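Acetyltransferase (Agrobacterium tumefaciens, PDB 2FSR) probably transfers the acetyl group of acetyl-coenzyme A to an amine acceptor, as members of the GNAT family of N-acetyltransferases do. Local coordinates at residues R38-A43 with H85-I90; G100-N105 with K113-L118; A47-M52 with P67-V72; T32-L37 with A129-V134. All coordinates share one frame; numbering follows the deposited sequence. Where two conformers were deposited one is given.

Contact 1: residues R38-A43 with H85-I90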
loop_
_atom_site.group_PDB
_atom_site.type_symbol
_atom_site.label_atom_id
_atom_site.label_comp_id
_atom_site.label_asym_id
_atom_site.label_seq_id
_atom_site.Cartn_x
_atom_site.Cartn_y
_atom_site.Cartn_z
ATOM N N ARG A 38 -6.613 -8.243 -0.290
ATOM C CA ARG A 38 -7.081 -8.970 0.897
ATOM C C ARG A 38 -6.081 -8.947 2.060
ATOM O O ARG A 38 -4.931 -8.543 1.900
ATOM C CB ARG A 38 -7.466 -10.419 0.553
ATOM C CG ARG A 38 -6.450 -11.137 -0.302
ATOM C CD ARG A 38 -5.549 -11.990 0.514
ATOM N NE ARG A 38 -4.488 -12.602 -0.294
ATOM C CZ ARG A 38 -3.302 -12.929 0.192
ATOM N NH1 ARG A 38 -3.042 -12.736 1.486
ATOM N NH2 ARG A 38 -2.374 -13.438 -0.607
ATOM N N PRO A 39 -6.548 -9.330 3.251
ATOM C CA PRO A 39 -5.638 -9.246 4.403
ATOM C C PRO A 39 -4.375 -10.098 4.313
ATOM O O PRO A 39 -4.368 -11.189 3.743
ATOM C CB PRO A 39 -6.509 -9.698 5.585
ATOM C CG PRO A 39 -7.947 -9.510 5.085
ATOM C CD PRO A 39 -7.895 -9.803 3.621
ATOM N N LEU A 40 -3.320 -9.577 4.914
ATOM C CA LEU A 40 -2.060 -10.293 5.054
ATOM C C LEU A 40 -2.251 -11.589 5.836
ATOM O O LEU A 40 -3.072 -11.661 6.765
ATOM C CB LEU A 40 -1.037 -9.423 5.789
ATOM C CG LEU A 40 -0.131 -8.541 4.927
ATOM C CD1 LEU A 40 -0.931 -7.440 4.193
ATOM C CD2 LEU A 40 1.022 -7.930 5.739
ATOM N N ALA A 41 -1.472 -12.593 5.446
ATOM C CA ALA A 41 -1.411 -13.871 6.148
ATOM C C ALA A 41 0.030 -14.341 6.215
ATOM O O ALA A 41 0.849 -13.935 5.398
ATOM C CB ALA A 41 -2.275 -14.929 5.446
HETATM N N MSE A 42 0.344 -15.216 7.165
HETATM C CA MSE A 42 1.723 -15.689 7.271
HETATM C C MSE A 42 2.225 -16.360 6.007
HETATM O O MSE A 42 3.425 -16.272 5.712
HETATM C CB MSE A 42 1.913 -16.649 8.447
HETATM C CG MSE A 42 2.159 -15.978 9.734
HETATM SE SE MSE A 42 3.559 -14.611 9.668
HETATM C CE MSE A 42 5.085 -15.656 9.601
ATOM N N ALA A 43 1.325 -17.037 5.280
ATOM C CA ALA A 43 1.695 -17.696 4.021
ATOM C C ALA A 43 2.295 -16.724 3.019
ATOM O O ALA A 43 2.983 -17.149 2.075
ATOM C CB ALA A 43 0.504 -18.408 3.399
ATOM N N HIS A 85 -6.843 1.607 8.574
ATOM C CA HIS A 85 -6.297 1.413 7.225
ATOM C C HIS A 85 -4.952 0.704 7.364
ATOM O O HIS A 85 -4.390 0.627 8.474
ATOM C CB HIS A 85 -6.121 2.757 6.493
ATOM C CG HIS A 85 -5.162 3.695 7.174
ATOM N ND1 HIS A 85 -3.809 3.444 7.274
ATOM C CD2 HIS A 85 -5.375 4.862 7.836
ATOM C CE1 HIS A 85 -3.224 4.436 7.933
ATOM N NE2 HIS A 85 -4.155 5.306 8.290
ATOM N N GLY A 86 -4.444 0.152 6.255
ATOM C CA GLY A 86 -3.218 -0.640 6.301
ATOM C C GLY A 86 -2.967 -1.284 4.957
ATOM O O GLY A 86 -3.471 -0.800 3.937
ATOM N N ALA A 87 -2.174 -2.354 4.946
ATOM C CA ALA A 87 -1.820 -3.017 3.685
ATOM C C ALA A 87 -2.789 -4.131 3.356
ATOM O O ALA A 87 -3.387 -4.751 4.260
ATOM C CB ALA A 87 -0.420 -3.593 3.775
ATOM N N LEU A 88 -2.915 -4.387 2.057
ATOM C CA LEU A 88 -3.634 -5.553 1.558
ATOM C C LEU A 88 -2.736 -6.215 0.516
ATOM O O LEU A 88 -2.005 -5.525 -0.227
ATOM C CB LEU A 88 -4.954 -5.131 0.907
ATOM C CG LEU A 88 -5.967 -4.447 1.841
ATOM C CD1 LEU A 88 -7.097 -3.768 1.061
ATOM C CD2 LEU A 88 -6.509 -5.438 2.861
HETATM N N MSE A 89 -2.746 -7.546 0.494
HETATM C CA MSE A 89 -2.016 -8.260 -0.542
HETATM C C MSE A 89 -2.843 -8.240 -1.811
HETATM O O MSE A 89 -4.069 -8.310 -1.752
HETATM C CB MSE A 89 -1.733 -9.699 -0.114
HETATM C CG MSE A 89 -0.886 -9.867 1.166
HETATM SE SE MSE A 89 0.726 -8.789 1.280
HETATM C CE MSE A 89 1.719 -9.572 -0.207
ATOM N N ILE A 90 -2.151 -8.171 -2.946
ATOM C CA ILE A 90 -2.805 -8.144 -4.259
ATOM C C ILE A 90 -2.794 -9.537 -4.854
ATOM O O ILE A 90 -1.713 -10.087 -5.119
ATOM C CB ILE A 90 -2.088 -7.186 -5.244
ATOM C CG1 ILE A 90 -1.935 -5.765 -4.652
ATOM C CG2 ILE A 90 -2.812 -7.165 -6.593
ATOM C CD1 ILE A 90 -1.073 -4.822 -5.516
HETATM O O HOH W 1 -3.843 -6.858 6.065
#
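Arg38 and the selenomethionine Met89 form an antiparallel hydrogen-bonded pair: Arg38 N gives to Met89 O at 2.9 Å, and Met89 N to Arg38 O at 2.8 Å. Both side chains rise from the same face of the sheet, where the guanidinium of Arg38 lies flat over Met89, whose CB is 3.6 Å from its plane and beneath its centre. Two torsions fold the arginine back in this way: CG stands between the backbone N and the carbonyl carbon (chi1 47°), and the chain bends again at chi2 (98°). Met89 is itself kinked twice and brings SE to Leu40 CD1 at 3.6 Å. The same methyl of Leu40 touches Ala87 CB at 3.9 Å. In the second shell, Arg38 NH1 gives a bond of 3.0 Å to Pro39 O, close to the guanidinium plane, while Asp44 and Asp91 form salt bridges to NH1 and NE; together they fix the rotation of the group. Past Pro39 a water takes over the link, accepting from Leu40 N at 3.0 Å and donating to Ala87 O at 2.8 Å. Strands 35-38 and 87-92, joined through helices 45-53 and 66-83, match the beta1-alpha1-alpha2-beta2 start of the GNAT fold.

Contact 2: residues G100-N105 with K113-L118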
loop_
_atom_site.group_PDB
_atom_site.type_symbol
_atom_site.label_atom_id
_atom_site.label_comp_id
_atom_site.label_asym_id
_atom_site.label_seq_id
_atom_site.Cartn_x
_atom_site.Cartn_y
_atom_site.Cartn_z
ATOM N N GLY A 100 1.669 -8.953 -5.277
ATOM C CA GLY A 100 2.263 -7.767 -4.658
ATOM C C GLY A 100 1.410 -7.244 -3.520
ATOM O O GLY A 100 0.703 -8.009 -2.900
ATOM N N GLN A 101 1.508 -5.943 -3.258
ATOM C CA GLN A 101 0.896 -5.377 -2.061
ATOM C C GLN A 101 0.577 -3.914 -2.313
ATOM O O GLN A 101 1.316 -3.209 -3.022
ATOM C CB GLN A 101 1.853 -5.521 -0.882
ATOM C CG GLN A 101 1.262 -5.074 0.460
ATOM C CD GLN A 101 2.344 -4.836 1.486
ATOM O OE1 GLN A 101 3.133 -3.908 1.341
ATOM N NE2 GLN A 101 2.408 -5.696 2.519
ATOM N N ILE A 102 -0.525 -3.475 -1.706
ATOM C CA ILE A 102 -0.940 -2.074 -1.699
ATOM C C ILE A 102 -1.258 -1.688 -0.255
ATOM O O ILE A 102 -1.747 -2.525 0.504
ATOM C CB ILE A 102 -2.192 -1.856 -2.614
ATOM C CG1 ILE A 102 -2.535 -0.366 -2.756
ATOM C CG2 ILE A 102 -3.404 -2.643 -2.102
ATOM C CD1 ILE A 102 -1.586 0.437 -3.579
ATOM N N GLY A 103 -0.958 -0.451 0.143
ATOM C CA GLY A 103 -1.270 -0.068 1.531
ATOM C C GLY A 103 -1.337 1.410 1.811
ATOM O O GLY A 103 -0.821 2.229 1.054
ATOM N N ILE A 104 -2.008 1.737 2.910
ATOM C CA ILE A 104 -1.915 3.071 3.463
ATOM C C ILE A 104 -1.288 2.970 4.853
ATOM O O ILE A 104 -1.727 2.176 5.690
ATOM C CB ILE A 104 -3.277 3.770 3.517
ATOM C CG1 ILE A 104 -3.835 3.954 2.102
ATOM C CG2 ILE A 104 -3.179 5.127 4.221
ATOM C CD1 ILE A 104 -5.333 4.261 2.087
ATOM N N ASN A 105 -0.264 3.789 5.035
ATOM C CA ASN A 105 0.642 3.740 6.187
ATOM C C ASN A 105 0.481 4.954 7.069
ATOM O O ASN A 105 0.367 6.081 6.564
ATOM C CB ASN A 105 2.066 3.760 5.660
ATOM C CG ASN A 105 2.353 2.581 4.754
ATOM O OD1 ASN A 105 2.458 1.448 5.226
ATOM N ND2 ASN A 105 2.424 2.823 3.453
ATOM N N LYS A 113 -0.498 10.334 6.249
ATOM C CA LYS A 113 -1.023 9.030 5.765
ATOM C C LYS A 113 -0.581 8.821 4.329
ATOM O O LYS A 113 -0.762 9.693 3.486
ATOM C CB LYS A 113 -2.538 8.925 5.927
ATOM C CG LYS A 113 -2.992 8.916 7.388
ATOM C CD LYS A 113 -4.492 8.706 7.499
ATOM C CE LYS A 113 -4.968 8.771 8.943
ATOM N NZ LYS A 113 -4.448 7.660 9.804
ATOM N N GLU A 114 0.007 7.665 4.059
ATOM C CA GLU A 114 0.809 7.443 2.846
ATOM C C GLU A 114 0.395 6.181 2.103
ATOM O O GLU A 114 0.317 5.098 2.698
ATOM C CB GLU A 114 2.308 7.382 3.190
ATOM C CG GLU A 114 3.224 7.544 1.969
ATOM C CD GLU A 114 3.848 6.277 1.498
ATOM O OE1 GLU A 114 3.538 5.193 2.062
ATOM O OE2 GLU A 114 4.706 6.379 0.596
ATOM N N LEU A 115 0.143 6.326 0.807
ATOM C CA LEU A 115 -0.223 5.228 -0.081
ATOM C C LEU A 115 1.031 4.665 -0.754
ATOM O O LEU A 115 1.805 5.409 -1.367
ATOM C CB LEU A 115 -1.202 5.747 -1.155
ATOM C CG LEU A 115 -1.784 4.766 -2.189
ATOM C CD1 LEU A 115 -2.723 3.777 -1.539
ATOM C CD2 LEU A 115 -2.518 5.529 -3.302
ATOM N N GLY A 116 1.246 3.355 -0.610
ATOM C CA GLY A 116 2.396 2.723 -1.261
ATOM C C GLY A 116 2.019 1.421 -1.920
ATOM O O GLY A 116 1.001 0.824 -1.599
ATOM N N TRP A 117 2.848 0.985 -2.865
ATOM C CA TRP A 117 2.552 -0.257 -3.601
ATOM C C TRP A 117 3.842 -0.919 -4.030
ATOM O O TRP A 117 4.885 -0.275 -4.135
ATOM C CB TRP A 117 1.690 0.000 -4.863
ATOM C CG TRP A 117 2.280 1.067 -5.744
ATOM C CD1 TRP A 117 3.215 0.905 -6.735
ATOM C CD2 TRP A 117 1.998 2.466 -5.688
ATOM N NE1 TRP A 117 3.543 2.124 -7.283
ATOM C CE2 TRP A 117 2.801 3.099 -6.667
ATOM C CE3 TRP A 117 1.150 3.251 -4.899
ATOM C CZ2 TRP A 117 2.783 4.481 -6.870
ATOM C CZ3 TRP A 117 1.127 4.618 -5.108
ATOM C CH2 TRP A 117 1.941 5.222 -6.077
ATOM N N LEU A 118 3.747 -2.219 -4.283
ATOM C CA LEU A 118 4.856 -2.968 -4.847
ATOM C C LEU A 118 4.282 -4.164 -5.604
ATOM O O LEU A 118 3.224 -4.697 -5.254
ATOM C CB LEU A 118 5.833 -3.433 -3.759
ATOM C CG LEU A 118 5.290 -4.397 -2.694
ATOM C CD1 LEU A 118 5.465 -5.868 -3.123
ATOM C CD2 LEU A 118 5.997 -4.154 -1.359
#
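Leu118 and Gln101 are joined by two backbone bonds, Leu118 N to Gln101 O and Gln101 N to Leu118 O, each 2.9 Å long. With its CG between the backbone N and the carbonyl carbon (chi1 62°), Leu118 leans across its partner, so that Leu118 CG lies 4.0 Å from Gln101 CB and Leu118 CD2 lies 3.9 Å from Gln101 OE1. The amide of Gln101 has its polar partner elsewhere, NE2 giving to Asp76. At the other end Asn105 and Glu114 also form a hydrogen-bonded pair, Asn105 N reaching Glu114 O at 2.7 Å. Between the two pairs, on the same face, stand Gly103 and Gly116, without side chains. The strands make a beta hairpin, in position the beta3-beta4 hairpin of the GNAT fold; beta4 leads to the loop that in this family binds the coenzyme A pyrophosphate. Asn105 and Glu114 run side by side, pointing the same way, with amide and carboxylate planes 37° apart. Asn105 ND2 gives to Glu114 OE1 at 3.0 Å, the oxygen lying 26° out of the amide plane of Asn105, and also has a weak bond to Glu114 O. The far oxygens are held too, Asn105 OD1 by His75 and Glu114 OE2 by Tyr152 N. On the opposite face, beneath helix 128-143, Ile102 CD1 presses against Trp117 CB at 3.5 Å.

Contact 3: residues A47-M52 with P67-V72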
loop_
_atom_site.group_PDB
_atom_site.type_symbol
_atom_site.label_atom_id
_atom_site.label_comp_id
_atom_site.label_asym_id
_atom_site.label_seq_id
_atom_site.Cartn_x
_atom_site.Cartn_y
_atom_site.Cartn_z
ATOM N N ALA A 47 7.282 -14.939 0.043
ATOM C CA ALA A 47 7.439 -14.216 -1.239
ATOM C C ALA A 47 7.741 -12.748 -0.952
ATOM O O ALA A 47 8.515 -12.095 -1.680
ATOM C CB ALA A 47 6.197 -14.358 -2.084
ATOM N N TYR A 48 7.140 -12.221 0.119
ATOM C CA TYR A 48 7.396 -10.834 0.519
ATOM C C TYR A 48 8.861 -10.641 0.883
ATOM O O TYR A 48 9.479 -9.651 0.466
ATOM C CB TYR A 48 6.472 -10.465 1.692
ATOM C CG TYR A 48 6.583 -9.048 2.216
ATOM C CD1 TYR A 48 5.902 -7.996 1.592
ATOM C CD2 TYR A 48 7.355 -8.766 3.326
ATOM C CE1 TYR A 48 6.003 -6.705 2.087
ATOM C CE2 TYR A 48 7.462 -7.475 3.832
ATOM C CZ TYR A 48 6.789 -6.453 3.200
ATOM O OH TYR A 48 6.887 -5.172 3.709
ATOM N N ARG A 49 9.419 -11.584 1.643
ATOM C CA ARG A 49 10.803 -11.501 2.090
ATOM C C ARG A 49 11.737 -11.648 0.885
ATOM O O ARG A 49 12.727 -10.926 0.777
ATOM C CB ARG A 49 11.079 -12.587 3.143
ATOM C CG ARG A 49 12.517 -12.729 3.581
ATOM C CD ARG A 49 13.124 -11.441 4.128
ATOM N NE ARG A 49 14.568 -11.620 4.332
ATOM C CZ ARG A 49 15.490 -10.669 4.193
ATOM N NH1 ARG A 49 15.143 -9.419 3.864
ATOM N NH2 ARG A 49 16.781 -10.954 4.373
ATOM N N ASP A 50 11.425 -12.584 -0.013
ATOM C CA ASP A 50 12.187 -12.730 -1.263
ATOM C C ASP A 50 12.294 -11.377 -1.976
ATOM O O ASP A 50 13.393 -10.946 -2.354
ATOM C CB ASP A 50 11.534 -13.754 -2.211
ATOM C CG ASP A 50 11.707 -15.206 -1.760
ATOM O OD1 ASP A 50 12.485 -15.489 -0.820
ATOM O OD2 ASP A 50 11.048 -16.078 -2.376
ATOM N N PHE A 51 11.165 -10.686 -2.094
ATOM C CA PHE A 51 11.153 -9.380 -2.749
ATOM C C PHE A 51 12.010 -8.372 -1.970
ATOM O O PHE A 51 12.868 -7.684 -2.537
ATOM C CB PHE A 51 9.713 -8.853 -2.875
ATOM C CG PHE A 51 9.631 -7.415 -3.343
ATOM C CD1 PHE A 51 9.711 -7.118 -4.691
ATOM C CD2 PHE A 51 9.484 -6.377 -2.438
ATOM C CE1 PHE A 51 9.643 -5.779 -5.136
ATOM C CE2 PHE A 51 9.413 -5.040 -2.874
ATOM C CZ PHE A 51 9.494 -4.754 -4.225
HETATM N N MSE A 52 11.759 -8.277 -0.664
HETATM C CA MSE A 52 12.398 -7.262 0.167
HETATM C C MSE A 52 13.900 -7.440 0.343
HETATM O O MSE A 52 14.609 -6.471 0.617
HETATM C CB MSE A 52 11.697 -7.160 1.532
HETATM C CG MSE A 52 10.250 -6.727 1.419
HETATM SE SE MSE A 52 10.125 -4.792 1.131
HETATM C CE MSE A 52 10.160 -4.315 3.044
ATOM N N PRO A 67 15.135 -8.656 10.031
ATOM C CA PRO A 67 14.358 -7.955 11.062
ATOM C C PRO A 67 13.563 -6.770 10.521
ATOM O O PRO A 67 12.401 -6.588 10.910
ATOM C CB PRO A 67 15.420 -7.512 12.082
ATOM C CG PRO A 67 16.557 -8.460 11.858
ATOM C CD PRO A 67 16.559 -8.797 10.413
ATOM N N SER A 68 14.162 -5.981 9.627
ATOM C CA SER A 68 13.445 -4.835 9.052
ATOM C C SER A 68 12.274 -5.315 8.196
ATOM O O SER A 68 11.182 -4.740 8.255
ATOM C CB SER A 68 14.383 -3.931 8.236
ATOM O OG SER A 68 15.410 -3.388 9.051
ATOM N N THR A 69 12.483 -6.381 7.422
ATOM C CA THR A 69 11.405 -6.916 6.581
ATOM C C THR A 69 10.219 -7.373 7.430
ATOM O O THR A 69 9.042 -7.085 7.134
ATOM C CB THR A 69 11.884 -8.087 5.720
ATOM O OG1 THR A 69 12.947 -7.645 4.870
ATOM C CG2 THR A 69 10.730 -8.602 4.850
ATOM N N TRP A 70 10.534 -8.080 8.514
ATOM C CA TRP A 70 9.504 -8.526 9.438
ATOM C C TRP A 70 8.782 -7.343 10.091
ATOM O O TRP A 70 7.551 -7.351 10.194
ATOM C CB TRP A 70 10.115 -9.457 10.491
ATOM C CG TRP A 70 9.136 -9.974 11.515
ATOM C CD1 TRP A 70 9.153 -9.731 12.865
ATOM C CD2 TRP A 70 7.982 -10.806 11.270
ATOM N NE1 TRP A 70 8.078 -10.353 13.478
ATOM C CE2 TRP A 70 7.346 -11.019 12.526
ATOM C CE3 TRP A 70 7.413 -11.382 10.116
ATOM C CZ2 TRP A 70 6.191 -11.799 12.661
ATOM C CZ3 TRP A 70 6.257 -12.151 10.260
ATOM C CH2 TRP A 70 5.660 -12.362 11.527
ATOM N N GLY A 71 9.537 -6.342 10.519
ATOM C CA GLY A 71 8.906 -5.155 11.101
ATOM C C GLY A 71 7.957 -4.454 10.136
ATOM O O GLY A 71 6.858 -4.085 10.538
ATOM N N VAL A 72 8.356 -4.263 8.876
ATOM C CA VAL A 72 7.421 -3.651 7.904
ATOM C C VAL A 72 6.177 -4.518 7.676
ATOM O O VAL A 72 5.048 -4.014 7.618
ATOM C CB VAL A 72 8.115 -3.355 6.550
ATOM C CG1 VAL A 72 7.140 -2.674 5.578
ATOM C CG2 VAL A 72 9.332 -2.448 6.773
#
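The axes of helix segments 47-52 and 67-72 pass 10.1 Å apart with their directions at 127°, and the backbones come nearest where Arg49 faces Thr69. Thr69 fits among three side chains of the other helix. Its CG2, anti to the backbone N, points at the ring of Tyr48 and comes within 3.6 Å of Tyr48 CE2. Its hydroxyl branches toward Arg49: Thr69 OG1 takes a weak bond of 3.0 Å from Arg49 NH1, bent to 127° at the hydrogen, and both branches of the threonine pack on Met52 CB, OG1 at 3.6 Å. Each of these polar groups has a further partner, Arg49 NH1 in Tyr64 O and Thr69 OG1 in Asp65 O. A turn along, Val72 CG1 meets Tyr48 OH at 3.1 Å near the plane of the ring, a tight approach. Met52 CG lies 3.7 Å above one face of that ring, while Met52 CE extends to Val72 CB at 4.2 Å. The pair corresponds to alpha1 and alpha2 of the GNAT fold, and a PEG molecule, probably from the crystallisation liquor, is about 5 Å from the Val72 side chain. Tyr48 leads on to the rest of the fold, touching Phe73 and Asp76 of helix 66-83 and Tyr120 just after strand 114-119.

Contact 4: residues T32-L37 with A129-V134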
loop_
_atom_site.group_PDB
_atom_site.type_symbol
_atom_site.label_atom_id
_atom_site.label_comp_id
_atom_site.label_asym_id
_atom_site.label_seq_id
_atom_site.Cartn_x
_atom_site.Cartn_y
_atom_site.Cartn_z
ATOM N N THR A 32 -11.497 -5.536 -7.334
ATOM C CA THR A 32 -11.417 -4.640 -8.465
ATOM C C THR A 32 -11.742 -5.437 -9.735
ATOM O O THR A 32 -12.151 -6.605 -9.658
ATOM C CB THR A 32 -10.030 -3.947 -8.556
ATOM O OG1 THR A 32 -9.027 -4.866 -9.003
ATOM C CG2 THR A 32 -9.613 -3.378 -7.192
ATOM N N GLU A 33 -11.557 -4.812 -10.889
ATOM C CA GLU A 33 -11.838 -5.469 -12.161
ATOM C C GLU A 33 -11.079 -6.789 -12.231
ATOM O O GLU A 33 -11.672 -7.843 -12.485
ATOM C CB GLU A 33 -11.432 -4.548 -13.305
ATOM C CG GLU A 33 -11.461 -5.174 -14.699
ATOM C CD GLU A 33 -11.033 -4.178 -15.762
ATOM O OE1 GLU A 33 -11.595 -3.059 -15.794
ATOM O OE2 GLU A 33 -10.129 -4.508 -16.559
ATOM N N ARG A 34 -9.775 -6.723 -11.958
ATOM C CA ARG A 34 -8.882 -7.859 -12.163
ATOM C C ARG A 34 -8.282 -8.425 -10.881
ATOM O O ARG A 34 -7.628 -9.466 -10.916
ATOM C CB ARG A 34 -7.746 -7.463 -13.116
ATOM C CG ARG A 34 -8.244 -7.106 -14.519
ATOM C CD ARG A 34 -7.106 -6.705 -15.412
ATOM N NE ARG A 34 -6.458 -5.489 -14.914
ATOM C CZ ARG A 34 -5.354 -4.952 -15.424
ATOM N NH1 ARG A 34 -4.743 -5.506 -16.478
ATOM N NH2 ARG A 34 -4.852 -3.864 -14.868
ATOM N N LEU A 35 -8.478 -7.733 -9.754
ATOM C CA LEU A 35 -7.709 -8.065 -8.541
ATOM C C LEU A 35 -8.561 -8.284 -7.310
ATOM O O LEU A 35 -9.685 -7.794 -7.216
ATOM C CB LEU A 35 -6.697 -6.952 -8.225
ATOM C CG LEU A 35 -5.808 -6.444 -9.372
ATOM C CD1 LEU A 35 -5.112 -5.141 -8.978
ATOM C CD2 LEU A 35 -4.829 -7.543 -9.807
ATOM N N THR A 36 -8.002 -9.027 -6.368
ATOM C CA THR A 36 -8.589 -9.141 -5.028
ATOM C C THR A 36 -7.540 -8.577 -4.068
ATOM O O THR A 36 -6.361 -8.972 -4.124
ATOM C CB THR A 36 -8.935 -10.599 -4.667
ATOM O OG1 THR A 36 -9.943 -11.086 -5.574
ATOM C CG2 THR A 36 -9.483 -10.700 -3.233
ATOM N N LEU A 37 -7.952 -7.613 -3.237
ATOM C CA LEU A 37 -7.033 -6.952 -2.301
ATOM C C LEU A 37 -7.437 -7.413 -0.925
ATOM O O LEU A 37 -8.506 -7.037 -0.454
ATOM C CB LEU A 37 -7.142 -5.422 -2.425
ATOM C CG LEU A 37 -7.120 -4.874 -3.858
ATOM C CD1 LEU A 37 -7.181 -3.360 -3.847
ATOM C CD2 LEU A 37 -5.898 -5.346 -4.635
ATOM N N ALA A 129 -0.538 -2.064 -10.528
ATOM C CA ALA A 129 -0.246 -1.174 -9.400
ATOM C C ALA A 129 -1.250 -0.024 -9.371
ATOM O O ALA A 129 -1.831 0.278 -8.315
ATOM C CB ALA A 129 1.196 -0.667 -9.441
ATOM N N ALA A 130 -1.487 0.604 -10.524
ATOM C CA ALA A 130 -2.454 1.710 -10.598
ATOM C C ALA A 130 -3.863 1.239 -10.222
ATOM O O ALA A 130 -4.589 1.950 -9.508
ATOM C CB ALA A 130 -2.438 2.362 -11.977
ATOM N N GLU A 131 -4.245 0.039 -10.670
ATOM C CA GLU A 131 -5.582 -0.477 -10.400
ATOM C C GLU A 131 -5.774 -0.695 -8.906
ATOM O O GLU A 131 -6.816 -0.319 -8.337
ATOM C CB GLU A 131 -5.847 -1.776 -11.184
ATOM C CG GLU A 131 -7.231 -2.366 -10.953
ATOM C CD GLU A 131 -7.524 -3.578 -11.842
ATOM O OE1 GLU A 131 -7.025 -3.599 -12.988
ATOM O OE2 GLU A 131 -8.275 -4.472 -11.418
ATOM N N ALA A 132 -4.769 -1.298 -8.263
ATOM C CA ALA A 132 -4.825 -1.516 -6.815
ATOM C C ALA A 132 -4.816 -0.192 -6.057
ATOM O O ALA A 132 -5.596 -0.013 -5.091
ATOM C CB ALA A 132 -3.670 -2.415 -6.369
ATOM N N ALA A 133 -3.973 0.737 -6.508
ATOM C CA ALA A 133 -3.842 2.056 -5.849
ATOM C C ALA A 133 -5.142 2.855 -5.932
ATOM O O ALA A 133 -5.560 3.466 -4.941
ATOM C CB ALA A 133 -2.689 2.850 -6.445
ATOM N N VAL A 134 -5.774 2.867 -7.100
ATOM C CA VAL A 134 -7.054 3.576 -7.264
ATOM C C VAL A 134 -8.094 3.022 -6.299
ATOM O O VAL A 134 -8.835 3.796 -5.652
ATOM C CB VAL A 134 -7.569 3.473 -8.731
ATOM C CG1 VAL A 134 -9.067 3.772 -8.821
ATOM C CG2 VAL A 134 -6.751 4.397 -9.647
#
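Glu131 has CG anti to its backbone nitrogen (chi1 -180°) and a straight chain beyond, which extends its carboxylate from helix 128-143 to Thr32 and Arg34; Arg34 bends at chi3 (-63°) to bring its guanidinium alongside. The site is the turn of the beta hairpin formed by strands 30-31 and 35-38, and the helix is, by position, alpha3 of the GNAT fold, packed on one face of the sheet. Arg34 approaches side-on, its guanidinium edge turned to a carboxylate inclined by only 20°. Its NE reaches the syn lone pair of Glu131 OE1 at 2.8 Å, as a salt bridge, and Arg34 NH2 meets the same oxygen at 2.9 Å, nearly in line with the C-O bond. NH2 also gives to Arg126 O, which further fixes the guanidinium. Glu131 OE2 is used on both sides: Arg34 N gives to its syn lone pair at 2.8 Å, and Thr32 to its anti lone pair. Four donors on one carboxylate would favour its ionised form. Farther along the strand, apolar contacts continue the contact, with Leu35 CD1 4.0 Å and Leu37 CD2 4.1 Å from Ala132 CB. Thr32 OG1 has two roles, donating to Glu131 OE2 at 2.6 Å and accepting a weak bond from Leu35 N at 3.0 Å.

How the contacts relate
Contacts 1 and 2, with centres 11 Å apart, belong to one antiparallel sheet and join through a probable bond of 2.7 Å from Leu88 N to Ile102 O. Contact 4 adds helix 128-143 on one face: Ala132 CB meets Ile90 CD1 of contact 1 at 3.6 Å, and Ala133 CA meets Ile102 CD1 of contact 2 at 3.6 Å. Contact 3 lies against the other face, where Phe51 CE2 comes within 3.8 Å of Leu118 CD2. The centres of contacts 3 and 4 are accordingly about 22 Å apart, with the sheet between them. Contacts 2 and 4 flank the loop that probably binds coenzyme A, as in relatives.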